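Local coordinates for MexT protein (Pseudomonas aeruginosa, PDB 6L33) that probably binds DNA and activates transcription of the MexEF-OprN efflux pump genes as a LysR-type regulator, this chain being its regulatory domain, at residues B[12-17]-B[60-65]; B[101-106]-B[146-151]; B[51-56]-B[184-189]. All coordinates share one frame; numbering follows the deposited sequence.

Overall arrangement
Contacts 1 and 3 belong to one lobe of the LysR-type regulatory domain and contact 2 to the other. Contact 1 (12-17 with 60-65) is wholly buried, its centre about 7 Å from that of the chain, and joins two parallel strands through backbone bonds before a tyrosine-aspartate bond takes over. Contact 2 (101-106 with 146-151) is largely buried with an exposed rim at D148, its centre about 20 Å from the chain's; it too pairs parallel strands, but there an arginine grips a carbonyl. Contact 3 (51-56 with 184-189) is partly buried and sets a helix end beside a strand through leucine and arginine side chains. It touches contact 1, since strands 60-62 and 181-186 are neighbours in one sheet.

Contact 1 of 3, residues B[12-17]-B[60-65]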
loop_
_atom_site.group_PDB
_atom_site.type_symbol
_atom_site.label_atom_id
_atom_site.label_comp_id
_atom_site.label_asym_id
_atom_site.label_seq_id
_atom_site.Cartn_x
_atom_site.Cartn_y
_atom_site.Cartn_z
ATOM N N ILE B 12 -10.471 7.461 -8.613
ATOM C CA ILE B 12 -9.165 7.882 -9.100
ATOM C C ILE B 12 -8.117 6.881 -8.632
ATOM O O ILE B 12 -8.304 6.156 -7.652
ATOM C CB ILE B 12 -8.791 9.307 -8.630
ATOM C CG1 ILE B 12 -8.491 9.317 -7.131
ATOM C CG2 ILE B 12 -9.899 10.295 -8.958
ATOM C CD1 ILE B 12 -8.039 10.670 -6.610
ATOM N N GLY B 13 -7.001 6.849 -9.355
ATOM C CA GLY B 13 -5.873 5.996 -9.021
ATOM C C GLY B 13 -4.672 6.841 -8.627
ATOM O O GLY B 13 -4.360 7.834 -9.284
ATOM N N LEU B 14 -4.012 6.438 -7.545
ATOM C CA LEU B 14 -2.892 7.212 -7.034
ATOM C C LEU B 14 -1.737 6.291 -6.678
ATOM O O LEU B 14 -1.936 5.232 -6.078
ATOM C CB LEU B 14 -3.288 8.035 -5.798
ATOM C CG LEU B 14 -4.267 9.195 -5.987
ATOM C CD1 LEU B 14 -4.508 9.890 -4.655
ATOM C CD2 LEU B 14 -3.767 10.185 -7.036
ATOM N N SER B 15 -0.533 6.704 -7.064
ATOM C CA SER B 15 0.670 6.067 -6.552
ATOM C C SER B 15 0.730 6.242 -5.040
ATOM O O SER B 15 0.246 7.236 -4.491
ATOM C CB SER B 15 1.910 6.667 -7.218
ATOM O OG SER B 15 3.098 6.105 -6.693
ATOM N N ASP B 16 1.317 5.257 -4.357
ATOM C CA ASP B 16 1.238 5.249 -2.899
ATOM C C ASP B 16 2.024 6.399 -2.279
ATOM O O ASP B 16 1.657 6.886 -1.205
ATOM C CB ASP B 16 1.705 3.898 -2.347
ATOM C CG ASP B 16 3.212 3.744 -2.346
ATOM O OD1 ASP B 16 3.788 3.471 -3.417
ATOM O OD2 ASP B 16 3.820 3.878 -1.264
ATOM N N ASP B 17 3.084 6.865 -2.941
ATOM C CA ASP B 17 3.803 8.025 -2.427
ATOM C C ASP B 17 3.048 9.320 -2.707
ATOM O O ASP B 17 2.973 10.195 -1.837
ATOM C CB ASP B 17 5.216 8.081 -3.016
ATOM C CG ASP B 17 5.229 7.967 -4.531
ATOM O OD1 ASP B 17 4.153 7.737 -5.122
ATOM O OD2 ASP B 17 6.317 8.105 -5.130
ATOM N N VAL B 60 -9.267 8.783 -13.724
ATOM C CA VAL B 60 -8.016 9.515 -13.842
ATOM C C VAL B 60 -7.054 8.950 -12.810
ATOM O O VAL B 60 -7.466 8.465 -11.752
ATOM C CB VAL B 60 -8.232 11.036 -13.654
ATOM C CG1 VAL B 60 -8.808 11.325 -12.279
ATOM C CG2 VAL B 60 -6.939 11.812 -13.880
ATOM N N GLY B 61 -5.771 8.989 -13.129
ATOM C CA GLY B 61 -4.753 8.528 -12.207
ATOM C C GLY B 61 -3.578 9.478 -12.181
ATOM O O GLY B 61 -3.240 10.113 -13.181
ATOM N N VAL B 62 -2.964 9.578 -11.006
ATOM C CA VAL B 62 -1.707 10.294 -10.823
ATOM C C VAL B 62 -0.700 9.272 -10.322
ATOM O O VAL B 62 -0.746 8.858 -9.156
ATOM C CB VAL B 62 -1.840 11.473 -9.852
ATOM C CG1 VAL B 62 -0.534 12.253 -9.792
ATOM C CG2 VAL B 62 -2.985 12.375 -10.279
ATOM N N SER B 63 0.211 8.872 -11.201
ATOM C CA SER B 63 1.068 7.723 -10.961
ATOM C C SER B 63 2.326 7.873 -11.797
ATOM O O SER B 63 2.379 8.678 -12.732
ATOM C CB SER B 63 0.346 6.417 -11.317
ATOM O OG SER B 63 1.097 5.281 -10.930
ATOM N N TYR B 64 3.345 7.096 -11.444
ATOM C CA TYR B 64 4.396 6.815 -12.407
ATOM C C TYR B 64 3.792 6.027 -13.558
ATOM O O TYR B 64 2.996 5.107 -13.350
ATOM C CB TYR B 64 5.535 6.033 -11.755
ATOM C CG TYR B 64 6.120 6.732 -10.553
ATOM C CD1 TYR B 64 7.009 7.791 -10.706
ATOM C CD2 TYR B 64 5.770 6.347 -9.268
ATOM C CE1 TYR B 64 7.540 8.438 -9.608
ATOM C CE2 TYR B 64 6.295 6.987 -8.166
ATOM C CZ TYR B 64 7.181 8.030 -8.341
ATOM O OH TYR B 64 7.704 8.669 -7.240
ATOM N N THR B 65 4.135 6.412 -14.781
ATOM C CA THR B 65 3.548 5.794 -15.960
ATOM C C THR B 65 4.638 5.431 -16.951
ATOM O O THR B 65 5.624 6.159 -17.103
ATOM C CB THR B 65 2.528 6.719 -16.635
ATOM O OG1 THR B 65 3.174 7.940 -17.019
ATOM C CG2 THR B 65 1.372 7.033 -15.691
#
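The Y64 ring meets D17 at its edge: OD2 of D17 lies in the ring plane and accepts a hydrogen bond from Y64 OH at 2.6 Å. Carboxylate and phenol reach tip to tip, their planes turned 40° apart, and OD2 is met nearly along its own C-O bond. S15 OG stands obliquely to the same ring, 3.6 Å from Y64 CE2. With OG anti to the backbone N (chi1 177°), S15 also turns toward D17 OD1, at a separation so short in the model that its detail is doubtful. Y156 and A157 of helix 155-164 pack against both D17 and Y64. This cluster sits where parallel strands 9-14 and 60-62 end, and D16 beside it bonds to the backbone of F137 and N138. In LysR-type regulatory domains, which share the periplasmic-binding-protein fold, such strand ends border the cleft between the lobes, where effectors commonly bind. Upstream, three backbone bonds of 2.8-3.0 Å zip the strands: G13 N to V60 O, V62 N to G13 O and S15 N to V62 O. G13 and G61 face each other without side chains, their CA atoms 4.2 Å apart. On the other sheet face the apolar side chains lie side by side, I12 CG2 on V60 CG1 and L14 CD2 on V62 CB, both at 3.6 Å. Helix 193-203 covers that face, with L198 on I12 and V60 and I202 on V62.

Contact 2 of 3, residues B[101-106]-B[146-151]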
loop_
_atom_site.group_PDB
_atom_site.type_symbol
_atom_site.label_atom_id
_atom_site.label_comp_id
_atom_site.label_asym_id
_atom_site.label_seq_id
_atom_site.Cartn_x
_atom_site.Cartn_y
_atom_site.Cartn_z
ATOM N N ALA B 101 27.863 -4.828 -4.492
ATOM C CA ALA B 101 28.191 -5.793 -3.452
ATOM C C ALA B 101 27.171 -5.832 -2.323
ATOM O O ALA B 101 27.098 -6.837 -1.606
ATOM C CB ALA B 101 29.574 -5.491 -2.866
ATOM N N ARG B 102 26.395 -4.788 -2.145
ATOM C CA ARG B 102 25.458 -4.781 -1.036
ATOM C C ARG B 102 24.131 -5.404 -1.452
ATOM O O ARG B 102 23.850 -5.546 -2.645
ATOM C CB ARG B 102 25.270 -3.351 -0.535
ATOM C CG ARG B 102 26.462 -2.898 0.298
ATOM C CD ARG B 102 26.394 -1.444 0.702
ATOM N NE ARG B 102 25.256 -1.169 1.570
ATOM C CZ ARG B 102 25.196 -0.139 2.406
ATOM N NH1 ARG B 102 24.119 0.041 3.157
ATOM N NH2 ARG B 102 26.215 0.706 2.497
ATOM N N PRO B 103 23.314 -5.838 -0.494
ATOM C CA PRO B 103 21.998 -6.384 -0.839
ATOM C C PRO B 103 20.994 -5.279 -1.114
ATOM O O PRO B 103 21.104 -4.159 -0.611
ATOM C CB PRO B 103 21.613 -7.185 0.409
ATOM C CG PRO B 103 22.291 -6.460 1.521
ATOM C CD PRO B 103 23.596 -5.959 0.949
ATOM N N HIS B 104 19.993 -5.613 -1.923
ATOM C CA HIS B 104 19.080 -4.611 -2.447
ATOM C C HIS B 104 17.632 -4.950 -2.134
ATOM O O HIS B 104 17.239 -6.119 -2.089
ATOM C CB HIS B 104 19.260 -4.456 -3.957
ATOM C CG HIS B 104 20.606 -3.934 -4.342
ATOM N ND1 HIS B 104 20.828 -2.613 -4.664
ATOM C CD2 HIS B 104 21.808 -4.551 -4.429
ATOM C CE1 HIS B 104 22.107 -2.442 -4.950
ATOM N NE2 HIS B 104 22.723 -3.602 -4.812
ATOM N N ALA B 105 16.848 -3.901 -1.909
ATOM C CA ALA B 105 15.398 -3.984 -1.825
ATOM C C ALA B 105 14.820 -3.389 -3.097
ATOM O O ALA B 105 15.225 -2.301 -3.519
ATOM C CB ALA B 105 14.866 -3.243 -0.597
ATOM N N LEU B 106 13.887 -4.106 -3.710
ATOM C CA LEU B 106 13.296 -3.712 -4.980
ATOM C C LEU B 106 11.820 -3.411 -4.777
ATOM O O LEU B 106 11.094 -4.223 -4.197
ATOM C CB LEU B 106 13.474 -4.818 -6.022
ATOM C CG LEU B 106 12.934 -4.562 -7.429
ATOM C CD1 LEU B 106 13.733 -3.468 -8.112
ATOM C CD2 LEU B 106 12.961 -5.846 -8.249
ATOM N N GLY B 146 18.648 -0.386 10.309
ATOM C CA GLY B 146 19.548 -1.318 10.960
ATOM C C GLY B 146 20.133 -2.383 10.062
ATOM O O GLY B 146 20.682 -3.366 10.570
ATOM N N THR B 147 20.025 -2.228 8.744
ATOM C CA THR B 147 20.590 -3.161 7.779
ATOM C C THR B 147 21.447 -2.393 6.785
ATOM O O THR B 147 21.442 -1.160 6.743
ATOM C CB THR B 147 19.504 -3.933 7.013
ATOM O OG1 THR B 147 18.950 -3.088 5.995
ATOM C CG2 THR B 147 18.394 -4.390 7.949
ATOM N N ASP B 148 22.180 -3.142 5.961
ATOM C CA ASP B 148 22.913 -2.570 4.842
ATOM C C ASP B 148 22.178 -2.753 3.518
ATOM O O ASP B 148 22.780 -2.586 2.452
ATOM C CB ASP B 148 24.322 -3.166 4.764
ATOM C CG ASP B 148 24.322 -4.623 4.350
ATOM O OD1 ASP B 148 23.393 -5.360 4.744
ATOM O OD2 ASP B 148 25.258 -5.034 3.631
ATOM N N ILE B 149 20.887 -3.088 3.563
ATOM C CA ILE B 149 20.095 -3.166 2.342
ATOM C C ILE B 149 19.849 -1.761 1.812
ATOM O O ILE B 149 19.562 -0.828 2.574
ATOM C CB ILE B 149 18.764 -3.898 2.593
ATOM C CG1 ILE B 149 19.004 -5.282 3.197
ATOM C CG2 ILE B 149 17.971 -4.019 1.302
ATOM C CD1 ILE B 149 17.747 -5.922 3.759
ATOM N N ILE B 150 19.955 -1.603 0.496
ATOM C CA ILE B 150 19.724 -0.318 -0.145
ATOM C C ILE B 150 18.611 -0.474 -1.172
ATOM O O ILE B 150 18.353 -1.570 -1.679
ATOM C CB ILE B 150 21.011 0.236 -0.797
ATOM C CG1 ILE B 150 21.494 -0.683 -1.918
ATOM C CG2 ILE B 150 22.110 0.397 0.246
ATOM C CD1 ILE B 150 22.919 -0.384 -2.374
ATOM N N ALA B 151 17.940 0.638 -1.464
ATOM C CA ALA B 151 16.857 0.676 -2.434
ATOM C C ALA B 151 17.116 1.791 -3.438
ATOM O O ALA B 151 17.700 2.826 -3.103
ATOM C CB ALA B 151 15.496 0.890 -1.755
HETATM O O HOH W 1 18.953 -0.737 -4.818
#
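R102 runs past the backbone of D148 and ends by gripping its carbonyl. CB lies 4.0 Å from D148 O, CG is nearest the D148 carboxylate, and CD is again beside D148 O (4.2 Å). The chain bends at chi3 (64°), which brings NE back onto D148 O at 3.0 Å, in the carbonyl plane and on a lone pair. NH1 donates to the same oxygen, also at 3.0 Å, but from above the carbonyl plane; the oxygen lies close to the guanidinium plane, gripped side-on. I150 CG2 covers one guanidinium face, 3.6 Å from NH1. NH1 also makes a salt bridge with D88. P103 CD and CG lie against the D148 carboxylate, the two side chains crossing at about a right angle. Beyond it the backbones pair as parallel strands, I150 N bonding to P103 O (3.0 Å) and A105 N to I150 O (2.8 Å). I150 lies alongside H104, with CD1 3.4 Å from CE1 of the imidazole. A water in that ring's plane bonds to ND1 and weakly to I150 O, while NE2 bonds to Y99 O. I149 CG2 lies against the H104-A105 peptide and also touches A105 CB. Strand 103-107 lies between 150-154 and 129-134 in its sheet. L144 and L140 of helix 140-144 cover the A105, I149 and A151 side, whereas I150 packs on L94 and on R86 of strand 82-86.

Contact 3 of 3, residues B[51-56]-B[184-189]; sequences NLLASG and AWRGAQ
R186 folds back over the end of helix 49-55 through three successive torsions: chi1 (55°) sets CG between the backbone N and the carbonyl carbon, and bends at chi2 (-89°) and chi3 (-68°) place CD and then NE, leaving NE beside L53. From the helix, L53 sends CG anti to its own carbonyl carbon. CD2 lies against the strand backbone, at A184 O and, 3.9 Å away, W185 CA; it stands at the guanidinium edge, the same distance from R186 NE. CD1 meets A184 CB at 4.2 Å. The two side chains cross obliquely, an apolar branch lying beside a charged one. The arginine tip closes on the backbone: NH2 is 2.6 Å from L53 O and 3.1 Å from G56 CA, the latter near the guanidinium plane. A positive group set here would probably be favoured by the carbonyls gathered at a helix C-terminus. The second terminal nitrogen, NH1, donates to Q189 OE1 at 3.1 Å, which helps to orient the guanidinium; OE1 lies in its plane, though NH1 sits above the plane of the Q189 amide. W185 leaves the strand away from the helix; its indole NE1 bonds to D190 and its ring makes a cation-pi contact with R199. G56 follows the last turn with positive phi, and its N bonds to L53 O at 3.2 Å and weakly to L52 O, a Schellman motif. The axes of 51-55 and 184-186 pass 8.4 Å apart, the layered helix-on-sheet packing of an alpha/beta lobe, here with the helix of the beta-alpha-beta crossover from strand 38-43 to strand 60-62.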
loop_
_atom_site.group_PDB
_atom_site.type_symbol
_atom_site.label_atom_id
_atom_site.label_comp_id
_atom_site.label_asym_id
_atom_site.label_seq_id
_atom_site.Cartn_x
_atom_site.Cartn_y
_atom_site.Cartn_z
ATOM N N ASN B 51 -4.489 -1.092 -17.013
ATOM C CA ASN B 51 -5.614 -1.926 -16.598
ATOM C C ASN B 51 -6.694 -1.102 -15.911
ATOM O O ASN B 51 -7.889 -1.289 -16.171
ATOM C CB ASN B 51 -5.135 -3.036 -15.660
ATOM C CG ASN B 51 -3.994 -3.846 -16.238
ATOM O OD1 ASN B 51 -2.902 -3.327 -16.472
ATOM N ND2 ASN B 51 -4.237 -5.135 -16.453
ATOM N N LEU B 52 -6.293 -0.198 -15.011
ATOM C CA LEU B 52 -7.270 0.594 -14.270
ATOM C C LEU B 52 -8.072 1.499 -15.196
ATOM O O LEU B 52 -9.278 1.690 -15.000
ATOM C CB LEU B 52 -6.566 1.423 -13.195
ATOM C CG LEU B 52 -5.921 0.656 -12.038
ATOM C CD1 LEU B 52 -5.077 1.589 -11.187
ATOM C CD2 LEU B 52 -6.978 -0.037 -11.192
ATOM N N LEU B 53 -7.421 2.068 -16.214
ATOM C CA LEU B 53 -8.125 2.942 -17.146
ATOM C C LEU B 53 -9.002 2.140 -18.100
ATOM O O LEU B 53 -10.189 2.440 -18.270
ATOM C CB LEU B 53 -7.125 3.797 -17.925
ATOM C CG LEU B 53 -6.401 4.907 -17.157
ATOM C CD1 LEU B 53 -5.222 5.437 -17.964
ATOM C CD2 LEU B 53 -7.358 6.036 -16.797
ATOM N N ALA B 54 -8.436 1.108 -18.731
ATOM C CA ALA B 54 -9.169 0.375 -19.760
ATOM C C ALA B 54 -10.367 -0.375 -19.189
ATOM O O ALA B 54 -11.346 -0.609 -19.908
ATOM C CB ALA B 54 -8.233 -0.592 -20.483
ATOM N N SER B 55 -10.315 -0.755 -17.914
ATOM C CA SER B 55 -11.396 -1.512 -17.297
ATOM C C SER B 55 -12.461 -0.633 -16.656
ATOM O O SER B 55 -13.529 -1.142 -16.303
ATOM C CB SER B 55 -10.836 -2.468 -16.241
ATOM O OG SER B 55 -10.191 -1.750 -15.204
ATOM N N GLY B 56 -12.203 0.662 -16.493
ATOM C CA GLY B 56 -13.165 1.547 -15.873
ATOM C C GLY B 56 -13.046 1.691 -14.374
ATOM O O GLY B 56 -13.920 2.314 -13.761
ATOM N N ALA B 184 -3.016 10.809 -16.035
ATOM C CA ALA B 184 -3.496 10.118 -17.220
ATOM C C ALA B 184 -4.979 9.824 -17.077
ATOM O O ALA B 184 -5.450 9.451 -15.997
ATOM C CB ALA B 184 -2.726 8.817 -17.464
ATOM N N TRP B 185 -5.707 9.996 -18.174
ATOM C CA TRP B 185 -7.131 9.717 -18.198
ATOM C C TRP B 185 -7.491 9.197 -19.581
ATOM O O TRP B 185 -6.706 9.284 -20.528
ATOM C CB TRP B 185 -7.954 10.958 -17.823
ATOM C CG TRP B 185 -7.809 12.115 -18.764
ATOM C CD1 TRP B 185 -8.655 12.453 -19.780
ATOM C CD2 TRP B 185 -6.765 13.100 -18.766
ATOM N NE1 TRP B 185 -8.202 13.582 -20.418
ATOM C CE2 TRP B 185 -7.044 14.000 -19.815
ATOM C CE3 TRP B 185 -5.625 13.309 -17.984
ATOM C CZ2 TRP B 185 -6.223 15.088 -20.104
ATOM C CZ3 TRP B 185 -4.809 14.390 -18.273
ATOM C CH2 TRP B 185 -5.113 15.266 -19.325
ATOM N N ARG B 186 -8.689 8.645 -19.681
ATOM C CA ARG B 186 -9.155 8.007 -20.899
ATOM C C ARG B 186 -9.735 9.044 -21.851
ATOM O O ARG B 186 -10.340 10.034 -21.430
ATOM C CB ARG B 186 -10.203 6.949 -20.567
ATOM C CG ARG B 186 -11.350 7.497 -19.750
ATOM C CD ARG B 186 -11.102 7.424 -18.248
ATOM N NE ARG B 186 -11.088 6.054 -17.752
ATOM C CZ ARG B 186 -12.123 5.222 -17.803
ATOM N NH1 ARG B 186 -13.285 5.608 -18.316
ATOM N NH2 ARG B 186 -11.996 3.996 -17.327
ATOM N N GLY B 187 -9.541 8.804 -23.151
ATOM C CA GLY B 187 -9.956 9.776 -24.149
ATOM C C GLY B 187 -11.435 10.103 -24.104
ATOM O O GLY B 187 -11.829 11.245 -24.360
ATOM N N ALA B 188 -12.271 9.118 -23.767
ATOM C CA ALA B 188 -13.714 9.339 -23.740
ATOM C C ALA B 188 -14.106 10.433 -22.755
ATOM O O ALA B 188 -15.071 11.166 -22.996
ATOM C CB ALA B 188 -14.436 8.035 -23.394
ATOM N N GLN B 189 -13.371 10.567 -21.653
ATOM C CA GLN B 189 -13.723 11.498 -20.590
ATOM C C GLN B 189 -13.040 12.854 -20.719
ATOM O O GLN B 189 -13.193 13.691 -19.822
ATOM C CB GLN B 189 -13.390 10.883 -19.227
ATOM C CG GLN B 189 -14.590 10.318 -18.486
ATOM C CD GLN B 189 -14.897 8.885 -18.864
ATOM O OE1 GLN B 189 -14.211 8.287 -19.687
ATOM N NE2 GLN B 189 -15.934 8.323 -18.257
#